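Local coordinates for RNA polymerase sigma factor SIGMA-28 (FliA) (Aquifex aeolicus, PDB 1RP3), which probably directs RNA polymerase to flagellar promoters as a sigma factor, and is held here in an inactive conformation by the anti-sigma factor FlgM, at residues A[4-7]-A[8-11]; A[24-27]-A[28-32]; A[215-218]-A[219-223]; A[81-84]-A[85-88]. One frame throughout, in Å; residues are numbered along the deposited sequence.

Interaction 1: residues A[4-7]-A[8-11]; sequences MKNP and YSNQ
N6 bends its amide forward over the start of the helix that follows it, and OD1 is the atom that does the touching. S9 N is the well-aligned donor: it lies 3.0 Å from N6 OD1, in the plane of the amide carbonyl, and its N-H points at the oxygen with an angle of 161°. Y8 N sits closer to the same OD1, at 2.7 Å, but its N-H is bent far off the line, so this second bond is weak. The hydroxyl of S9 adds a third, also weak, approach to OD1. With CG anti to the backbone N (chi1 151°), the N6 amide is carried beside its own carbonyl carbon and can reach these donors. This is the N-cap of helix 7-33: the side chain accepts from amides that have no preceding turn of helix to bond to, and P7 follows as the first helical residue, its ring closing off a backbone nitrogen that has no hydrogen to give. The regular backbone pattern starts at once, as N10 N bonds to N6 O at 3.1 Å and Q11 N bonds to P7 O. On another side of the turn, K5 lays the base of its side chain obliquely across N10. K5 CG comes within 3.8 Å of N10 OD1 and 4.1 Å of S9 CB, whereas the rest of the lysine chain, bent at chi2 (112°), leads its amine away from the helix. N10 ND2 stands 3.6 Å from K5 O.

Interaction 2: residues A[24-27]-A[28-32]; sequences LVKA and IATNI
T30 sets its hydroxyl anti to its own carbonyl carbon (chi1 -59°), which points OG1 back along the helix to K26 O, one turn earlier. The resulting bond is 2.9 Å from T30 OG1 to K26 O, and the hydroxyl stands well above the carbonyl plane. T30 N bonds to the same oxygen, so K26 O is gripped by two donors from a single residue. K26 is bent at chi2 (-44°), and its CD passes over this hydroxyl, 3.2 Å from T30 OG1. Replacing T30 by an alanine removes the hydroxyl and would probably leave K26 O with T30 N alone of these two donors, and the lysine methylenes without the oxygen they rest against. On roughly the other side of the helix, L24 and I28 meet through their branches: L24 CG and CD1 both lie 3.8 Å from I28 CD1, an apolar i to i+4 contact. The CG1 arm of I28 also runs alongside L24 O at 3.3 Å, while I28 N bonds to that oxygen. These are the successive i to i+4 ties of a regular alpha helix, within the region 2 part of the sigma factor. On the faces turned inward, V25 and I28 pack on I76 of helix 66-85, and A29 and T30 on I42 of helix 42-58. K26 and N31 instead face FlgM, where they pack on L46 and F86 of that chain, respectively.

Interaction 3: residues A[215-218]-A[219-223]; sequences TSVS and RVSQL
S216 OG accepts from R219 N at 3.0 Å, the capping bond that opens helix 217-236. The hydroxyl is placed for this by a chi1 of 69°, which holds OG between the backbone N and the carbonyl carbon. The oxygen is also only 3.3 Å from R219 CB, so the cap is lined by the base of the arginine. T215 crosses that arginine at about a right angle: its OG1 lies 3.4 Å from R219 CB and from R219 CG, while its methyl CG2 reaches 3.7 Å from V220 CG2. Beyond the cap, S221 bonds twice to the carbonyl one turn back. S221 N bonds to V217 O at 2.9 Å, and S221 OG comes from above the carbonyl plane at 3.0 Å, so one acceptor satisfies both donors. Further out, the R219 guanidinium has L223 CD2 over one face, 3.8 Å above the plane and offset toward the rim. An outer shell holds the first turn. D118 accepts from V217 N and from S218 OG, so a carboxylate from elsewhere in the chain meets the start of the helix, where it would probably interact favourably with the helix dipole. Within this region 4 segment, of the helix-turn-helix clan, S218 and S221 lie against L136 of helix 129-158, N140 of that helix donates to S221 O, and V220 and L223 rest on V195 of helix 190-201.

Interaction 4: residues A[81-84]-A[85-88]; sequences YDYL and RSLD
The Y83 ring offers one face to L87, whose CD2 lies over it, with CD1 3.9 Å from Y83 CE1. S86 OG approaches the ring at a slant, 4.1 Å from Y83 CD1. Outside the segments the ring stacks with Y48. A serine in place of Y83 would probably leave L87 without the ring it lies against and deprive Y48 of its stacking partner. L84 meets the same leucine from another side, its CD2 4.0 Å from L87 CD2. Here helix 66-85 runs out, and the backbone bonds shorten in span. R85 N still bonds to Y81 O at 2.8 Å, but S86 N keeps only a weak bond to D82 O and bonds mainly to Y83 O, and L87 N bonds to L84 O; in these two i to i+3 bonds the donor stands above the carbonyl plane. With chi1 75°, S86 OG sits between its backbone N and carbonyl carbon and reaches Y83 O at 2.7 Å, so both polar groups of S86 converge on Y83 O. The charged ends look elsewhere: R85 forms a salt bridge with E148 and D82 one with R152, both tying this helix end to helix 129-158.

Overall arrangement
Following the chain from its N terminus, the four contacts come in series; none nests in or crosses another, and each joins adjoining residues. Interaction 1 starts helix 7-33, and interaction 2 lies further along the same helix, their centres about 31 Å apart. Interaction 4 closes the end of helix 66-85 at the loop leading to helix 92-112. It touches interaction 2 directly, as I32 packs on both Y81 and L84, and so joins two helices of the region 2 range. Interaction 3 starts the last helix, in the region 4 range, about 25 Å from interactions 2 and 4 by centres. Helix 129-158 packs against both interactions 3 and 4, and so bridges these two ranges.

Interaction 1: residues A[4-7]-A[8-11]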
ATOM      1  N   MET A   4      39.601   7.091  -1.673  1.00 88.41           N
ATOM      2  CA  MET A   4      39.209   6.202  -2.771  1.00 85.84           C
ATOM      3  C   MET A   4      38.762   4.814  -2.297  1.00 83.28           C
ATOM      4  O   MET A   4      39.128   4.371  -1.202  1.00 83.09           O
ATOM      5  CB  MET A   4      40.353   6.078  -3.782  1.00 85.79           C
ATOM      6  N   LYS A   5      37.978   4.134  -3.136  1.00 79.98           N
ATOM      7  CA  LYS A   5      37.457   2.807  -2.816  1.00 75.16           C
ATOM      8  C   LYS A   5      37.669   1.831  -3.977  1.00 71.19           C
ATOM      9  O   LYS A   5      37.399   2.152  -5.138  1.00 71.04           O
ATOM     10  CB  LYS A   5      35.964   2.901  -2.480  1.00 76.16           C
ATOM     11  CG  LYS A   5      35.451   1.832  -1.525  1.00 76.95           C
ATOM     12  CD  LYS A   5      35.058   2.442  -0.192  1.00 77.73           C
ATOM     13  CE  LYS A   5      34.435   1.408   0.729  1.00 78.75           C
ATOM     14  NZ  LYS A   5      33.993   2.007   2.024  1.00 79.50           N
ATOM     15  N   ASN A   6      38.147   0.637  -3.634  1.00 66.17           N
ATOM     16  CA  ASN A   6      38.428  -0.456  -4.570  1.00 60.29           C
ATOM     17  C   ASN A   6      37.133  -1.067  -5.147  1.00 57.85           C
ATOM     18  O   ASN A   6      36.090  -1.043  -4.501  1.00 56.95           O
ATOM     19  CB  ASN A   6      39.286  -1.492  -3.816  1.00 58.66           C
ATOM     20  CG  ASN A   6      39.105  -2.913  -4.313  1.00 55.90           C
ATOM     21  OD1 ASN A   6      38.108  -3.561  -4.011  1.00 55.59           O
ATOM     22  ND2 ASN A   6      40.097  -3.423  -5.026  1.00 53.26           N
ATOM     23  N   PRO A   7      37.185  -1.598  -6.383  1.00 55.45           N
ATOM     24  CA  PRO A   7      36.023  -2.204  -7.043  1.00 53.94           C
ATOM     25  C   PRO A   7      35.349  -3.383  -6.343  1.00 52.80           C
ATOM     26  O   PRO A   7      34.124  -3.509  -6.390  1.00 53.39           O
ATOM     27  CB  PRO A   7      36.578  -2.598  -8.412  1.00 54.21           C
ATOM     28  CG  PRO A   7      37.570  -1.519  -8.676  1.00 53.69           C
ATOM     29  CD  PRO A   7      38.291  -1.446  -7.342  1.00 54.80           C
ATOM     30  N   TYR A   8      36.130  -4.268  -5.734  1.00 50.70           N
ATOM     31  CA  TYR A   8      35.543  -5.410  -5.033  1.00 48.28           C
ATOM     32  C   TYR A   8      34.717  -4.876  -3.868  1.00 47.18           C
ATOM     33  O   TYR A   8      33.610  -5.340  -3.612  1.00 46.49           O
ATOM     34  CB  TYR A   8      36.623  -6.369  -4.508  1.00 46.84           C
ATOM     35  CG  TYR A   8      36.053  -7.610  -3.840  1.00 46.75           C
ATOM     36  CD1 TYR A   8      35.284  -8.519  -4.567  1.00 45.49           C
ATOM     37  CD2 TYR A   8      36.233  -7.847  -2.471  1.00 46.65           C
ATOM     38  CE1 TYR A   8      34.703  -9.623  -3.961  1.00 45.55           C
ATOM     39  CE2 TYR A   8      35.650  -8.959  -1.849  1.00 46.68           C
ATOM     40  CZ  TYR A   8      34.883  -9.838  -2.607  1.00 46.65           C
ATOM     41  OH  TYR A   8      34.263 -10.914  -2.021  1.00 46.82           O
ATOM     42  N   SER A   9      35.271  -3.889  -3.179  1.00 45.62           N
ATOM     43  CA  SER A   9      34.611  -3.269  -2.049  1.00 46.54           C
ATOM     44  C   SER A   9      33.276  -2.636  -2.444  1.00 45.81           C
ATOM     45  O   SER A   9      32.256  -2.910  -1.819  1.00 46.07           O
ATOM     46  CB  SER A   9      35.541  -2.234  -1.412  1.00 46.45           C
ATOM     47  OG  SER A   9      36.709  -2.862  -0.900  1.00 49.52           O
ATOM     48  N   ASN A  10      33.279  -1.819  -3.497  1.00 45.48           N
ATOM     49  CA  ASN A  10      32.056  -1.174  -3.964  1.00 45.19           C
ATOM     50  C   ASN A  10      30.987  -2.221  -4.250  1.00 46.03           C
ATOM     51  O   ASN A  10      29.847  -2.085  -3.807  1.00 44.95           O
ATOM     52  CB  ASN A  10      32.312  -0.314  -5.214  1.00 43.45           C
ATOM     53  CG  ASN A  10      32.936   1.044  -4.877  1.00 46.55           C
ATOM     54  OD1 ASN A  10      32.545   1.685  -3.904  1.00 47.05           O
ATOM     55  ND2 ASN A  10      33.907   1.483  -5.680  1.00 47.08           N
ATOM     56  N   GLN A  11      31.387  -3.291  -4.927  1.00 46.09           N
ATOM     57  CA  GLN A  11      30.491  -4.377  -5.286  1.00 48.31           C
ATOM     58  C   GLN A  11      29.837  -5.018  -4.063  1.00 49.85           C
ATOM     59  O   GLN A  11      28.612  -5.196  -4.023  1.00 47.93           O
ATOM     60  CB  GLN A  11      31.265  -5.427  -6.080  1.00 51.46           C
ATOM     61  CG  GLN A  11      30.508  -6.706  -6.379  1.00 56.64           C
ATOM     62  CD  GLN A  11      31.347  -7.703  -7.170  1.00 61.88           C
ATOM     63  OE1 GLN A  11      32.472  -8.044  -6.786  1.00 62.93           O
ATOM     64  NE2 GLN A  11      30.800  -8.175  -8.288  1.00 64.19           N
TER

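Interaction 2: residues A[24-27]-A[28-32]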
ATOM      1  N   LEU A  24      12.460  -5.242   3.816  1.00 32.28           N
ATOM      2  CA  LEU A  24      11.670  -4.032   3.667  1.00 30.43           C
ATOM      3  C   LEU A  24      10.772  -4.140   2.422  1.00 29.97           C
ATOM      4  O   LEU A  24       9.595  -3.783   2.475  1.00 31.08           O
ATOM      5  CB  LEU A  24      12.575  -2.799   3.602  1.00 30.65           C
ATOM      6  CG  LEU A  24      11.846  -1.460   3.507  1.00 32.10           C
ATOM      7  CD1 LEU A  24      10.815  -1.316   4.632  1.00 29.95           C
ATOM      8  CD2 LEU A  24      12.857  -0.332   3.552  1.00 29.51           C
ATOM      9  N   VAL A  25      11.303  -4.671   1.325  1.00 27.74           N
ATOM     10  CA  VAL A  25      10.498  -4.840   0.122  1.00 26.44           C
ATOM     11  C   VAL A  25       9.323  -5.800   0.384  1.00 28.64           C
ATOM     12  O   VAL A  25       8.215  -5.605  -0.129  1.00 28.56           O
ATOM     13  CB  VAL A  25      11.326  -5.407  -1.042  1.00 26.47           C
ATOM     14  CG1 VAL A  25      10.436  -5.598  -2.264  1.00 23.35           C
ATOM     15  CG2 VAL A  25      12.508  -4.483  -1.374  1.00 26.36           C
ATOM     16  N   LYS A  26       9.574  -6.829   1.191  1.00 29.18           N
ATOM     17  CA  LYS A  26       8.563  -7.827   1.519  1.00 29.35           C
ATOM     18  C   LYS A  26       7.465  -7.137   2.311  1.00 28.09           C
ATOM     19  O   LYS A  26       6.288  -7.228   1.967  1.00 30.17           O
ATOM     20  CB  LYS A  26       9.189  -8.933   2.378  1.00 34.51           C
ATOM     21  CG  LYS A  26       8.549 -10.314   2.308  1.00 36.57           C
ATOM     22  CD  LYS A  26       7.050 -10.291   2.357  1.00 39.58           C
ATOM     23  CE  LYS A  26       6.483 -11.559   2.978  1.00 44.19           C
ATOM     24  NZ  LYS A  26       6.696 -11.622   4.466  1.00 44.91           N
ATOM     25  N   ALA A  27       7.866  -6.418   3.356  1.00 25.59           N
ATOM     26  CA  ALA A  27       6.931  -5.721   4.222  1.00 22.90           C
ATOM     27  C   ALA A  27       6.019  -4.750   3.467  1.00 24.47           C
ATOM     28  O   ALA A  27       4.802  -4.733   3.667  1.00 24.81           O
ATOM     29  CB  ALA A  27       7.687  -5.012   5.291  1.00 20.86           C
ATOM     30  N   ILE A  28       6.611  -4.017   2.528  1.00 25.35           N
ATOM     31  CA  ILE A  28       5.889  -3.040   1.727  1.00 22.20           C
ATOM     32  C   ILE A  28       4.925  -3.719   0.760  1.00 23.80           C
ATOM     33  O   ILE A  28       3.784  -3.288   0.620  1.00 23.71           O
ATOM     34  CB  ILE A  28       6.886  -2.092   0.984  1.00 22.37           C
ATOM     35  CG1 ILE A  28       7.602  -1.222   2.023  1.00 23.40           C
ATOM     36  CG2 ILE A  28       6.151  -1.206  -0.016  1.00 18.77           C
ATOM     37  CD1 ILE A  28       8.830  -0.474   1.500  1.00 27.18           C
ATOM     38  N   ALA A  29       5.365  -4.800   0.128  1.00 24.42           N
ATOM     39  CA  ALA A  29       4.528  -5.526  -0.820  1.00 23.34           C
ATOM     40  C   ALA A  29       3.342  -6.158  -0.106  1.00 23.91           C
ATOM     41  O   ALA A  29       2.205  -6.098  -0.580  1.00 25.68           O
ATOM     42  CB  ALA A  29       5.358  -6.586  -1.542  1.00 24.99           C
ATOM     43  N   THR A  30       3.600  -6.698   1.079  1.00 25.59           N
ATOM     44  CA  THR A  30       2.552  -7.328   1.872  1.00 26.22           C
ATOM     45  C   THR A  30       1.503  -6.276   2.279  1.00 28.14           C
ATOM     46  O   THR A  30       0.301  -6.515   2.195  1.00 28.60           O
ATOM     47  CB  THR A  30       3.159  -7.997   3.152  1.00 28.60           C
ATOM     48  OG1 THR A  30       4.130  -8.975   2.768  1.00 31.75           O
ATOM     49  CG2 THR A  30       2.089  -8.694   3.984  1.00 27.35           C
ATOM     50  N   ASN A  31       1.967  -5.111   2.718  1.00 31.05           N
ATOM     51  CA  ASN A  31       1.069  -4.050   3.148  1.00 32.49           C
ATOM     52  C   ASN A  31       0.211  -3.510   2.013  1.00 32.24           C
ATOM     53  O   ASN A  31      -0.976  -3.212   2.205  1.00 30.60           O
ATOM     54  CB  ASN A  31       1.844  -2.928   3.821  1.00 35.49           C
ATOM     55  CG  ASN A  31       0.939  -1.928   4.481  1.00 42.82           C
ATOM     56  OD1 ASN A  31       0.929  -0.759   4.110  1.00 48.90           O
ATOM     57  ND2 ASN A  31       0.143  -2.383   5.448  1.00 43.71           N
ATOM     58  N   ILE A  32       0.804  -3.414   0.827  1.00 30.22           N
ATOM     59  CA  ILE A  32       0.079  -2.942  -0.342  1.00 29.78           C
ATOM     60  C   ILE A  32      -0.896  -4.037  -0.773  1.00 31.28           C
ATOM     61  O   ILE A  32      -2.021  -3.743  -1.166  1.00 33.15           O
ATOM     62  CB  ILE A  32       1.052  -2.549  -1.486  1.00 28.43           C
ATOM     63  CG1 ILE A  32       1.825  -1.294  -1.092  1.00 27.77           C
ATOM     64  CG2 ILE A  32       0.321  -2.290  -2.778  1.00 25.09           C
ATOM     65  CD1 ILE A  32       2.944  -0.941  -2.052  1.00 25.51           C
TER

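Interaction 3: residues A[215-218]-A[219-223]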
ATOM      1  N   THR A 215     -20.989  -5.056   9.277  1.00 43.02           N
ATOM      2  CA  THR A 215     -21.670  -4.740   8.028  1.00 40.23           C
ATOM      3  C   THR A 215     -21.098  -5.590   6.892  1.00 39.44           C
ATOM      4  O   THR A 215     -20.380  -6.565   7.145  1.00 39.52           O
ATOM      5  CB  THR A 215     -21.541  -3.240   7.689  1.00 40.31           C
ATOM      6  OG1 THR A 215     -22.374  -2.919   6.561  1.00 38.60           O
ATOM      7  CG2 THR A 215     -20.093  -2.896   7.373  1.00 39.85           C
ATOM      8  N   SER A 216     -21.436  -5.232   5.651  1.00 37.33           N
ATOM      9  CA  SER A 216     -20.952  -5.941   4.463  1.00 37.27           C
ATOM     10  C   SER A 216     -19.632  -5.355   3.955  1.00 37.24           C
ATOM     11  O   SER A 216     -19.259  -4.240   4.312  1.00 36.96           O
ATOM     12  CB  SER A 216     -21.968  -5.829   3.331  1.00 38.16           C
ATOM     13  OG  SER A 216     -22.016  -4.491   2.858  1.00 36.37           O
ATOM     14  N   VAL A 217     -18.955  -6.106   3.091  1.00 37.23           N
ATOM     15  CA  VAL A 217     -17.702  -5.657   2.500  1.00 36.85           C
ATOM     16  C   VAL A 217     -18.030  -4.548   1.503  1.00 37.31           C
ATOM     17  O   VAL A 217     -17.297  -3.571   1.396  1.00 37.95           O
ATOM     18  CB  VAL A 217     -16.948  -6.814   1.801  1.00 37.11           C
ATOM     19  CG1 VAL A 217     -15.682  -6.292   1.098  1.00 34.12           C
ATOM     20  CG2 VAL A 217     -16.580  -7.878   2.830  1.00 32.56           C
ATOM     21  N   SER A 218     -19.155  -4.683   0.810  1.00 37.86           N
ATOM     22  CA  SER A 218     -19.594  -3.666  -0.142  1.00 38.70           C
ATOM     23  C   SER A 218     -19.766  -2.305   0.539  1.00 39.81           C
ATOM     24  O   SER A 218     -19.403  -1.270  -0.021  1.00 38.90           O
ATOM     25  CB  SER A 218     -20.907  -4.081  -0.785  1.00 37.00           C
ATOM     26  OG  SER A 218     -20.758  -5.348  -1.392  1.00 40.79           O
ATOM     27  N   ARG A 219     -20.304  -2.320   1.756  1.00 39.79           N
ATOM     28  CA  ARG A 219     -20.509  -1.098   2.519  1.00 41.20           C
ATOM     29  C   ARG A 219     -19.182  -0.470   2.947  1.00 41.14           C
ATOM     30  O   ARG A 219     -18.998   0.746   2.823  1.00 41.33           O
ATOM     31  CB  ARG A 219     -21.379  -1.376   3.746  1.00 44.66           C
ATOM     32  CG  ARG A 219     -21.522  -0.205   4.713  1.00 49.03           C
ATOM     33  CD  ARG A 219     -22.087   1.027   4.028  1.00 54.24           C
ATOM     34  NE  ARG A 219     -22.208   2.135   4.970  1.00 59.25           N
ATOM     35  CZ  ARG A 219     -22.782   3.303   4.694  1.00 61.24           C
ATOM     36  NH1 ARG A 219     -23.297   3.530   3.489  1.00 62.58           N
ATOM     37  NH2 ARG A 219     -22.838   4.243   5.630  1.00 61.08           N
ATOM     38  N   VAL A 220     -18.269  -1.286   3.470  1.00 39.31           N
ATOM     39  CA  VAL A 220     -16.977  -0.774   3.902  1.00 38.29           C
ATOM     40  C   VAL A 220     -16.217  -0.213   2.705  1.00 38.19           C
ATOM     41  O   VAL A 220     -15.556   0.816   2.806  1.00 36.27           O
ATOM     42  CB  VAL A 220     -16.138  -1.851   4.624  1.00 39.39           C
ATOM     43  CG1 VAL A 220     -14.716  -1.349   4.869  1.00 39.49           C
ATOM     44  CG2 VAL A 220     -16.774  -2.188   5.948  1.00 35.78           C
ATOM     45  N   SER A 221     -16.415  -0.835   1.549  1.00 38.69           N
ATOM     46  CA  SER A 221     -15.767  -0.403   0.319  1.00 39.86           C
ATOM     47  C   SER A 221     -16.247   0.945  -0.203  1.00 40.15           C
ATOM     48  O   SER A 221     -15.424   1.758  -0.632  1.00 39.34           O
ATOM     49  CB  SER A 221     -15.887  -1.478  -0.759  1.00 39.67           C
ATOM     50  OG  SER A 221     -15.085  -2.592  -0.399  1.00 41.15           O
ATOM     51  N   GLN A 222     -17.557   1.196  -0.170  1.00 41.03           N
ATOM     52  CA  GLN A 222     -18.064   2.490  -0.640  1.00 42.89           C
ATOM     53  C   GLN A 222     -17.581   3.594   0.304  1.00 40.33           C
ATOM     54  O   GLN A 222     -17.221   4.682  -0.130  1.00 38.95           O
ATOM     55  CB  GLN A 222     -19.595   2.512  -0.757  1.00 46.11           C
ATOM     56  CG  GLN A 222     -20.339   2.698   0.556  1.00 55.64           C
ATOM     57  CD  GLN A 222     -21.759   3.199   0.354  1.00 60.79           C
ATOM     58  OE1 GLN A 222     -21.979   4.195  -0.347  1.00 64.19           O
ATOM     59  NE2 GLN A 222     -22.733   2.512   0.964  1.00 61.15           N
ATOM     60  N   LEU A 223     -17.543   3.288   1.597  1.00 40.33           N
ATOM     61  CA  LEU A 223     -17.075   4.236   2.594  1.00 40.03           C
ATOM     62  C   LEU A 223     -15.581   4.558   2.411  1.00 40.04           C
ATOM     63  O   LEU A 223     -15.166   5.702   2.597  1.00 38.98           O
ATOM     64  CB  LEU A 223     -17.351   3.699   3.999  1.00 38.81           C
ATOM     65  CG  LEU A 223     -18.812   3.768   4.475  1.00 41.40           C
ATOM     66  CD1 LEU A 223     -18.973   3.128   5.858  1.00 41.21           C
ATOM     67  CD2 LEU A 223     -19.287   5.218   4.512  1.00 40.83           C
TER

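Interaction 4: residues A[81-84]-A[85-88]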
ATOM      1  N   TYR A  81       4.121   1.104  -7.262  1.00 28.21           N
ATOM      2  CA  TYR A  81       2.975   1.866  -7.761  1.00 29.31           C
ATOM      3  C   TYR A  81       3.150   2.171  -9.249  1.00 31.40           C
ATOM      4  O   TYR A  81       2.163   2.255  -9.989  1.00 33.58           O
ATOM      5  CB  TYR A  81       2.760   3.146  -6.942  1.00 29.15           C
ATOM      6  CG  TYR A  81       2.109   2.881  -5.603  1.00 28.11           C
ATOM      7  CD1 TYR A  81       0.771   2.496  -5.524  1.00 29.33           C
ATOM      8  CD2 TYR A  81       2.836   2.970  -4.426  1.00 29.61           C
ATOM      9  CE1 TYR A  81       0.175   2.206  -4.306  1.00 27.57           C
ATOM     10  CE2 TYR A  81       2.256   2.682  -3.206  1.00 31.69           C
ATOM     11  CZ  TYR A  81       0.921   2.303  -3.153  1.00 31.23           C
ATOM     12  OH  TYR A  81       0.331   2.048  -1.941  1.00 31.67           O
ATOM     13  N   ASP A  82       4.401   2.299  -9.692  1.00 31.37           N
ATOM     14  CA  ASP A  82       4.687   2.545 -11.106  1.00 31.85           C
ATOM     15  C   ASP A  82       4.148   1.385 -11.917  1.00 32.46           C
ATOM     16  O   ASP A  82       3.583   1.581 -12.998  1.00 32.53           O
ATOM     17  CB  ASP A  82       6.195   2.635 -11.385  1.00 32.74           C
ATOM     18  CG  ASP A  82       6.772   4.027 -11.133  1.00 36.57           C
ATOM     19  OD1 ASP A  82       5.996   5.005 -11.055  1.00 36.99           O
ATOM     20  OD2 ASP A  82       8.018   4.136 -11.007  1.00 39.97           O
ATOM     21  N   TYR A  83       4.367   0.173 -11.409  1.00 31.19           N
ATOM     22  CA  TYR A  83       3.907  -1.018 -12.092  1.00 33.00           C
ATOM     23  C   TYR A  83       2.387  -1.179 -11.978  1.00 33.38           C
ATOM     24  O   TYR A  83       1.724  -1.496 -12.962  1.00 35.35           O
ATOM     25  CB  TYR A  83       4.627  -2.264 -11.563  1.00 32.53           C
ATOM     26  CG  TYR A  83       3.870  -3.553 -11.803  1.00 34.89           C
ATOM     27  CD1 TYR A  83       3.740  -4.076 -13.088  1.00 36.00           C
ATOM     28  CD2 TYR A  83       3.271  -4.239 -10.749  1.00 34.19           C
ATOM     29  CE1 TYR A  83       3.036  -5.253 -13.321  1.00 35.82           C
ATOM     30  CE2 TYR A  83       2.568  -5.411 -10.973  1.00 36.83           C
ATOM     31  CZ  TYR A  83       2.451  -5.914 -12.261  1.00 37.69           C
ATOM     32  OH  TYR A  83       1.729  -7.070 -12.489  1.00 41.06           O
ATOM     33  N   LEU A  84       1.844  -0.974 -10.785  1.00 31.45           N
ATOM     34  CA  LEU A  84       0.407  -1.120 -10.602  1.00 31.64           C
ATOM     35  C   LEU A  84      -0.379  -0.110 -11.432  1.00 33.85           C
ATOM     36  O   LEU A  84      -1.452  -0.418 -11.940  1.00 32.08           O
ATOM     37  CB  LEU A  84       0.043  -1.023  -9.121  1.00 27.91           C
ATOM     38  CG  LEU A  84       0.534  -2.191  -8.265  1.00 28.02           C
ATOM     39  CD1 LEU A  84       0.421  -1.845  -6.792  1.00 26.59           C
ATOM     40  CD2 LEU A  84      -0.260  -3.439  -8.605  1.00 22.92           C
ATOM     41  N   ARG A  85       0.185   1.080 -11.609  1.00 36.78           N
ATOM     42  CA  ARG A  85      -0.464   2.124 -12.388  1.00 39.19           C
ATOM     43  C   ARG A  85      -0.436   1.820 -13.889  1.00 41.75           C
ATOM     44  O   ARG A  85      -1.251   2.335 -14.649  1.00 44.84           O
ATOM     45  CB  ARG A  85       0.194   3.473 -12.103  1.00 39.33           C
ATOM     46  CG  ARG A  85      -0.449   4.658 -12.801  1.00 36.90           C
ATOM     47  CD  ARG A  85       0.089   5.968 -12.258  1.00 34.42           C
ATOM     48  NE  ARG A  85      -0.463   6.291 -10.946  1.00 35.27           N
ATOM     49  CZ  ARG A  85       0.251   6.351  -9.820  1.00 37.45           C
ATOM     50  NH1 ARG A  85       1.556   6.099  -9.841  1.00 36.21           N
ATOM     51  NH2 ARG A  85      -0.332   6.693  -8.674  1.00 31.68           N
ATOM     52  N   SER A  86       0.477   0.954 -14.317  1.00 44.07           N
ATOM     53  CA  SER A  86       0.561   0.609 -15.734  1.00 46.18           C
ATOM     54  C   SER A  86      -0.520  -0.404 -16.073  1.00 47.43           C
ATOM     55  O   SER A  86      -0.701  -0.763 -17.239  1.00 49.18           O
ATOM     56  CB  SER A  86       1.948   0.063 -16.099  1.00 44.47           C
ATOM     57  OG  SER A  86       2.125  -1.262 -15.639  1.00 45.96           O
ATOM     58  N   LEU A  87      -1.220  -0.869 -15.038  1.00 49.06           N
ATOM     59  CA  LEU A  87      -2.305  -1.836 -15.191  1.00 51.06           C
ATOM     60  C   LEU A  87      -3.632  -1.157 -15.515  1.00 52.81           C
ATOM     61  O   LEU A  87      -3.685   0.056 -15.730  1.00 54.81           O
ATOM     62  CB  LEU A  87      -2.431  -2.714 -13.944  1.00 52.05           C
ATOM     63  CG  LEU A  87      -1.578  -3.984 -13.834  1.00 51.00           C
ATOM     64  CD1 LEU A  87      -0.310  -3.878 -14.641  1.00 50.56           C
ATOM     65  CD2 LEU A  87      -1.269  -4.237 -12.382  1.00 51.05           C
ATOM     66  N   ASP A  88      -4.705  -1.939 -15.522  1.00 53.55           N
ATOM     67  CA  ASP A  88      -6.030  -1.439 -15.877  1.00 54.02           C
ATOM     68  C   ASP A  88      -6.891  -0.927 -14.733  1.00 52.84           C
ATOM     69  O   ASP A  88      -8.114  -0.959 -14.829  1.00 53.05           O
ATOM     70  CB  ASP A  88      -6.797  -2.541 -16.604  1.00 56.59           C
ATOM     71  CG  ASP A  88      -7.178  -3.694 -15.678  1.00 60.28           C
ATOM     72  OD1 ASP A  88      -6.412  -4.007 -14.740  1.00 61.45           O
ATOM     73  OD2 ASP A  88      -8.265  -4.281 -15.873  1.00 66.25           O
TER